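Side-chain contacts in NRPS (Penicillium fellutanum, PDB 6NKI), which is a portion of a nonribosomal peptide synthetase with a Rossmann-type nucleotide-binding fold of the male sterility protein family, modelled with bound NADPH: residues 160-165 with 285-290; 276-281 with 389-394. All coordinates share one frame; numbering follows the deposited sequence.

Interaction 1 (160-165 with 285-290); sequences PIALTY and HETLHA
Thr164 and Thr287 mark where strand 162-166 comes nearest the final turn of helix 276-288, with 6.0 Å between their CA atoms. In that turn His289 N and Leu288 N both bond to His285 O. Along the strand the side chains alternate: the CB atoms of Ala162 and Thr164 point toward the helix, whereas Leu163 faces the opposite layer, against helices 136-156 and 202-220. The two threonines meet at a slant, Thr164 CB lying 4.0 Å from Thr287 CB. Thr287 carries its hydroxyl anti to the backbone N (chi1 -171°), which swings OG1 over the strand, 3.6 Å from Ala162 CB. The hydroxyls, Thr164 OG1 and Thr287 OG1, are 3.4 Å apart, but the angle is too poor for a bond; Thr164 OG1 bonds instead to Thr227 OG1 on the next strand. A beta-branched threonine suits an extended strand, and the small methyl of Ala162 leaves the helix room to approach. Thr287 also touches Ala122 and Ile124, so it straddles two strands. The chemistry thus implies packing by shape: the helix rests on the Rossmann-type sheet through van der Waals contact, while the buried polar group of Thr164 is satisfied within the sheet.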
loop_
_atom_site.group_PDB
_atom_site.type_symbol
_atom_site.label_atom_id
_atom_site.label_comp_id
_atom_site.label_asym_id
_atom_site.label_seq_id
_atom_site.Cartn_x
_atom_site.Cartn_y
_atom_site.Cartn_z
ATOM N N PRO A 160 -29.012 -9.055 13.012
ATOM C CA PRO A 160 -28.594 -8.263 11.854
ATOM C C PRO A 160 -27.399 -8.882 11.118
ATOM O O PRO A 160 -26.601 -9.543 11.739
ATOM C CB PRO A 160 -28.267 -6.884 12.441
ATOM C CG PRO A 160 -27.965 -7.158 13.891
ATOM C CD PRO A 160 -28.818 -8.348 14.270
ATOM N N ILE A 161 -27.342 -8.661 9.803
ATOM C CA ILE A 161 -26.316 -9.210 8.918
ATOM C C ILE A 161 -25.683 -8.058 8.152
ATOM O O ILE A 161 -26.370 -7.364 7.394
ATOM C CB ILE A 161 -26.874 -10.233 7.909
ATOM C CG1 ILE A 161 -27.667 -11.354 8.604
ATOM C CG2 ILE A 161 -25.723 -10.777 7.029
ATOM C CD1 ILE A 161 -28.419 -12.229 7.632
ATOM N N ALA A 162 -24.374 -7.884 8.308
ATOM C CA ALA A 162 -23.670 -6.868 7.529
ATOM C C ALA A 162 -23.629 -7.238 6.044
ATOM O O ALA A 162 -23.296 -8.373 5.677
ATOM C CB ALA A 162 -22.252 -6.672 8.066
ATOM N N LEU A 163 -23.992 -6.277 5.193
ATOM C CA LEU A 163 -23.870 -6.398 3.745
ATOM C C LEU A 163 -22.799 -5.444 3.207
ATOM O O LEU A 163 -22.704 -4.289 3.635
ATOM C CB LEU A 163 -25.206 -6.106 3.044
ATOM C CG LEU A 163 -25.147 -6.154 1.503
ATOM C CD1 LEU A 163 -24.944 -7.554 0.925
ATOM C CD2 LEU A 163 -26.337 -5.490 0.887
ATOM N N THR A 164 -21.999 -5.924 2.262
ATOM C CA THR A 164 -21.048 -5.073 1.538
ATOM C C THR A 164 -21.123 -5.455 0.076
ATOM O O THR A 164 -20.944 -6.630 -0.265
ATOM C CB THR A 164 -19.591 -5.204 2.042
ATOM O OG1 THR A 164 -19.494 -4.820 3.413
ATOM C CG2 THR A 164 -18.672 -4.320 1.246
ATOM N N TYR A 165 -21.394 -4.480 -0.777
ATOM C CA TYR A 165 -21.594 -4.738 -2.191
ATOM C C TYR A 165 -20.494 -4.081 -2.995
ATOM O O TYR A 165 -20.193 -2.897 -2.814
ATOM C CB TYR A 165 -22.959 -4.234 -2.693
ATOM C CG TYR A 165 -23.196 -4.455 -4.185
ATOM C CD1 TYR A 165 -23.282 -5.738 -4.713
ATOM C CD2 TYR A 165 -23.384 -3.386 -5.055
ATOM C CE1 TYR A 165 -23.510 -5.957 -6.086
ATOM C CE2 TYR A 165 -23.625 -3.600 -6.437
ATOM C CZ TYR A 165 -23.688 -4.895 -6.937
ATOM O OH TYR A 165 -23.906 -5.142 -8.278
ATOM N N HIS A 285 -12.456 -4.981 6.244
ATOM C CA HIS A 285 -12.557 -4.064 7.406
ATOM C C HIS A 285 -13.925 -3.389 7.413
ATOM O O HIS A 285 -14.524 -3.287 8.481
ATOM C CB HIS A 285 -11.448 -3.013 7.369
ATOM C CG HIS A 285 -11.688 -1.874 8.297
ATOM N ND1 HIS A 285 -11.277 -1.898 9.606
ATOM C CD2 HIS A 285 -12.294 -0.686 8.112
ATOM C CE1 HIS A 285 -11.610 -0.770 10.185
ATOM N NE2 HIS A 285 -12.241 -0.014 9.295
ATOM N N GLU A 286 -14.393 -2.962 6.246
ATOM C CA GLU A 286 -15.695 -2.262 6.144
ATOM C C GLU A 286 -16.830 -3.191 6.577
ATOM O O GLU A 286 -17.751 -2.710 7.237
ATOM C CB GLU A 286 -15.909 -1.748 4.724
ATOM C CG GLU A 286 -15.232 -0.419 4.487
ATOM C CD GLU A 286 -15.372 0.526 5.662
ATOM O OE1 GLU A 286 -16.322 0.353 6.426
ATOM O OE2 GLU A 286 -14.526 1.423 5.811
ATOM N N THR A 287 -16.771 -4.471 6.222
ATOM C CA THR A 287 -17.881 -5.370 6.615
ATOM C C THR A 287 -17.627 -6.023 7.976
ATOM O O THR A 287 -18.516 -6.741 8.423
ATOM C CB THR A 287 -18.152 -6.438 5.552
ATOM O OG1 THR A 287 -19.353 -7.114 5.909
ATOM C CG2 THR A 287 -17.014 -7.418 5.379
ATOM N N LEU A 288 -16.472 -5.818 8.608
ATOM C CA LEU A 288 -16.276 -6.526 9.901
ATOM C C LEU A 288 -15.910 -5.609 11.067
ATOM O O LEU A 288 -16.250 -5.966 12.189
ATOM C CB LEU A 288 -15.182 -7.580 9.743
ATOM C CG LEU A 288 -15.611 -8.899 9.119
ATOM C CD1 LEU A 288 -14.597 -9.980 9.442
ATOM C CD2 LEU A 288 -16.983 -9.301 9.611
ATOM N N HIS A 289 -15.153 -4.540 10.847
ATOM C CA HIS A 289 -14.712 -3.761 12.035
ATOM C C HIS A 289 -14.975 -2.263 11.911
ATOM O O HIS A 289 -14.300 -1.515 12.610
ATOM C CB HIS A 289 -13.232 -4.023 12.313
ATOM C CG HIS A 289 -12.906 -5.439 12.636
ATOM N ND1 HIS A 289 -12.373 -6.300 11.714
ATOM C CD2 HIS A 289 -13.026 -6.143 13.777
ATOM C CE1 HIS A 289 -12.174 -7.473 12.270
ATOM N NE2 HIS A 289 -12.565 -7.403 13.531
ATOM N N ALA A 290 -15.876 -1.821 11.044
ATOM C CA ALA A 290 -16.065 -0.358 10.978
ATOM C C ALA A 290 -17.484 0.001 11.408
ATOM O O ALA A 290 -18.434 -0.492 10.784
ATOM C CB ALA A 290 -15.779 0.137 9.590
#

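Interaction 2 (276-281 with 389-394); sequences VDWVAS and PSLTNM
Trp278 reaches from helix 276-288 to Leu391 and Met394 on helix 389-410. The backbones stay well apart, 10.6 Å between Trp278 CA and Leu391 CA, and the indole spans the distance. From CB, which points toward the other helix, CG leaves on the side of the backbone N and anti to the carbonyl carbon (chi1 -54°), sending the ring outward from its own helix. The five-membered ring stays close to home: Asp277 OD1 lies 3.4 Å above the ring plane, off-centre and nearest CD1. The six-membered ring does the bridging. CZ3 approaches Leu391 CD1 at 4.1 Å on a slant, the leucine and the indole running antiparallel past one another. At the far end Trp278 CH2 meets Met394 CB at 3.6 Å. Next to it, Trp278 CZ2 meets Met394 CG at 3.4 Å. This methylene sits at the edge of the indole, near its plane, and the methionine lies roughly perpendicular to the tryptophan. Met394 bends at chi2 (69°), so its sulfur turns off from the indole and the contact is made by CB and CG. Tryptophan suits this place because its long, rigid apolar ring can bridge widely spaced helices; leucine and methionine offer it flexible hydrocarbon. Around the contact, helix 276-288 leans on helix 32-43 and strand 233-235, Leu391 touches Asp315 in a loop, and the second subunit adjoins: its Met394 packs on Trp278, and its Asp315 accepts a hydrogen bond from Ser390 of helix 389-410.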
loop_
_atom_site.group_PDB
_atom_site.type_symbol
_atom_site.label_atom_id
_atom_site.label_comp_id
_atom_site.label_asym_id
_atom_site.label_seq_id
_atom_site.Cartn_x
_atom_site.Cartn_y
_atom_site.Cartn_z
ATOM N N VAL A 276 -4.984 -5.885 -5.633
ATOM C CA VAL A 276 -6.180 -6.629 -5.156
ATOM C C VAL A 276 -6.204 -6.729 -3.636
ATOM O O VAL A 276 -7.247 -6.437 -3.068
ATOM C CB VAL A 276 -6.269 -8.009 -5.822
ATOM C CG1 VAL A 276 -6.708 -7.882 -7.262
ATOM C CG2 VAL A 276 -4.963 -8.766 -5.729
ATOM N N ASP A 277 -5.070 -7.005 -3.004
ATOM C CA ASP A 277 -5.060 -7.177 -1.529
ATOM C C ASP A 277 -5.509 -5.893 -0.830
ATOM O O ASP A 277 -6.176 -5.999 0.186
ATOM C CB ASP A 277 -3.755 -7.785 -1.013
ATOM C CG ASP A 277 -2.510 -6.966 -1.295
ATOM O OD1 ASP A 277 -2.617 -5.939 -1.965
ATOM O OD2 ASP A 277 -1.446 -7.372 -0.835
ATOM N N TRP A 278 -5.117 -4.730 -1.330
ATOM C CA TRP A 278 -5.528 -3.474 -0.662
ATOM C C TRP A 278 -7.049 -3.317 -0.695
ATOM O O TRP A 278 -7.595 -2.924 0.327
ATOM C CB TRP A 278 -4.818 -2.255 -1.261
ATOM C CG TRP A 278 -3.326 -2.356 -1.285
ATOM C CD1 TRP A 278 -2.527 -2.919 -0.334
ATOM C CD2 TRP A 278 -2.441 -1.869 -2.309
ATOM N NE1 TRP A 278 -1.212 -2.830 -0.701
ATOM C CE2 TRP A 278 -1.128 -2.189 -1.909
ATOM C CE3 TRP A 278 -2.623 -1.201 -3.525
ATOM C CZ2 TRP A 278 -0.013 -1.870 -2.686
ATOM C CZ3 TRP A 278 -1.520 -0.877 -4.284
ATOM C CH2 TRP A 278 -0.232 -1.211 -3.872
ATOM N N VAL A 279 -7.708 -3.648 -1.807
ATOM C CA VAL A 279 -9.139 -3.426 -1.881
ATOM C C VAL A 279 -9.866 -4.559 -1.165
ATOM O O VAL A 279 -10.858 -4.333 -0.461
ATOM C CB VAL A 279 -9.550 -3.276 -3.354
ATOM C CG1 VAL A 279 -9.005 -1.985 -3.927
ATOM C CG2 VAL A 279 -8.978 -4.401 -4.147
ATOM N N ALA A 280 -9.339 -5.774 -1.292
ATOM C CA ALA A 280 -9.751 -6.886 -0.460
ATOM C C ALA A 280 -9.726 -6.506 1.016
ATOM O O ALA A 280 -10.743 -6.613 1.713
ATOM C CB ALA A 280 -8.834 -8.083 -0.727
ATOM N N SER A 281 -8.548 -6.096 1.513
ATOM C CA SER A 281 -8.390 -5.682 2.905
ATOM C C SER A 281 -9.417 -4.620 3.268
ATOM O O SER A 281 -10.042 -4.665 4.339
ATOM C CB SER A 281 -6.961 -5.148 3.147
ATOM O OG SER A 281 -6.716 -4.730 4.504
ATOM N N PRO A 389 2.683 9.874 -2.928
ATOM C CA PRO A 389 3.762 9.255 -3.711
ATOM C C PRO A 389 4.024 7.799 -3.384
ATOM O O PRO A 389 4.406 7.035 -4.282
ATOM C CB PRO A 389 4.967 10.128 -3.345
ATOM C CG PRO A 389 4.375 11.425 -2.874
ATOM C CD PRO A 389 3.140 11.039 -2.169
ATOM N N SER A 390 3.851 7.384 -2.130
ATOM C CA SER A 390 4.141 5.996 -1.776
ATOM C C SER A 390 3.150 5.023 -2.414
ATOM O O SER A 390 3.516 3.879 -2.725
ATOM C CB SER A 390 4.163 5.836 -0.246
ATOM O OG SER A 390 2.915 6.109 0.370
ATOM N N LEU A 391 1.915 5.462 -2.630
ATOM C CA LEU A 391 0.910 4.572 -3.198
ATOM C C LEU A 391 1.093 4.492 -4.699
ATOM O O LEU A 391 1.085 3.395 -5.271
ATOM C CB LEU A 391 -0.497 5.052 -2.803
ATOM C CG LEU A 391 -1.773 4.437 -3.379
ATOM C CD1 LEU A 391 -1.926 2.985 -3.023
ATOM C CD2 LEU A 391 -2.964 5.245 -2.953
ATOM N N THR A 392 1.305 5.655 -5.323
ATOM C CA THR A 392 1.738 5.717 -6.712
ATOM C C THR A 392 2.887 4.760 -6.948
ATOM O O THR A 392 2.856 3.975 -7.898
ATOM C CB THR A 392 2.145 7.145 -7.061
ATOM O OG1 THR A 392 1.105 8.055 -6.685
ATOM C CG2 THR A 392 2.415 7.284 -8.571
ATOM N N ASN A 393 3.901 4.775 -6.074
ATOM C CA ASN A 393 5.042 3.901 -6.328
ATOM C C ASN A 393 4.679 2.431 -6.178
ATOM O O ASN A 393 5.198 1.580 -6.911
ATOM C CB ASN A 393 6.225 4.152 -5.396
ATOM C CG ASN A 393 7.448 3.349 -5.838
ATOM O OD1 ASN A 393 7.731 3.268 -7.041
ATOM N ND2 ASN A 393 7.963 2.528 -4.930
ATOM N N MET A 394 3.821 2.099 -5.223
ATOM C CA MET A 394 3.583 0.680 -4.961
ATOM C C MET A 394 2.693 0.040 -6.029
ATOM O O MET A 394 2.830 -1.162 -6.289
ATOM C CB MET A 394 2.967 0.473 -3.591
ATOM C CG MET A 394 3.274 -0.915 -3.057
ATOM S SD MET A 394 5.044 -1.087 -2.650
ATOM C CE MET A 394 5.253 -2.870 -2.554
#

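Overall arrangement
Helix 276-288 serves both contacts, near its beginning in interaction 2 and at its end in interaction 1, so the two lie about 21 Å apart, centre to centre. Interaction 1 is partly buried and places the helix on the central parallel sheet, where small and beta-branched residues permit close backbones. Interaction 2 is buried and joins the same helix to helix 389-410, far along the chain, across a wider spacing that a large aromatic fills; its touching groups are wholly apolar, whereas interaction 1 mixes methyl and hydroxyl groups. Both adjoin the second subunit: His285 of interaction 1 packs on Arg396 of that subunit, and both helices of interaction 2 face it too.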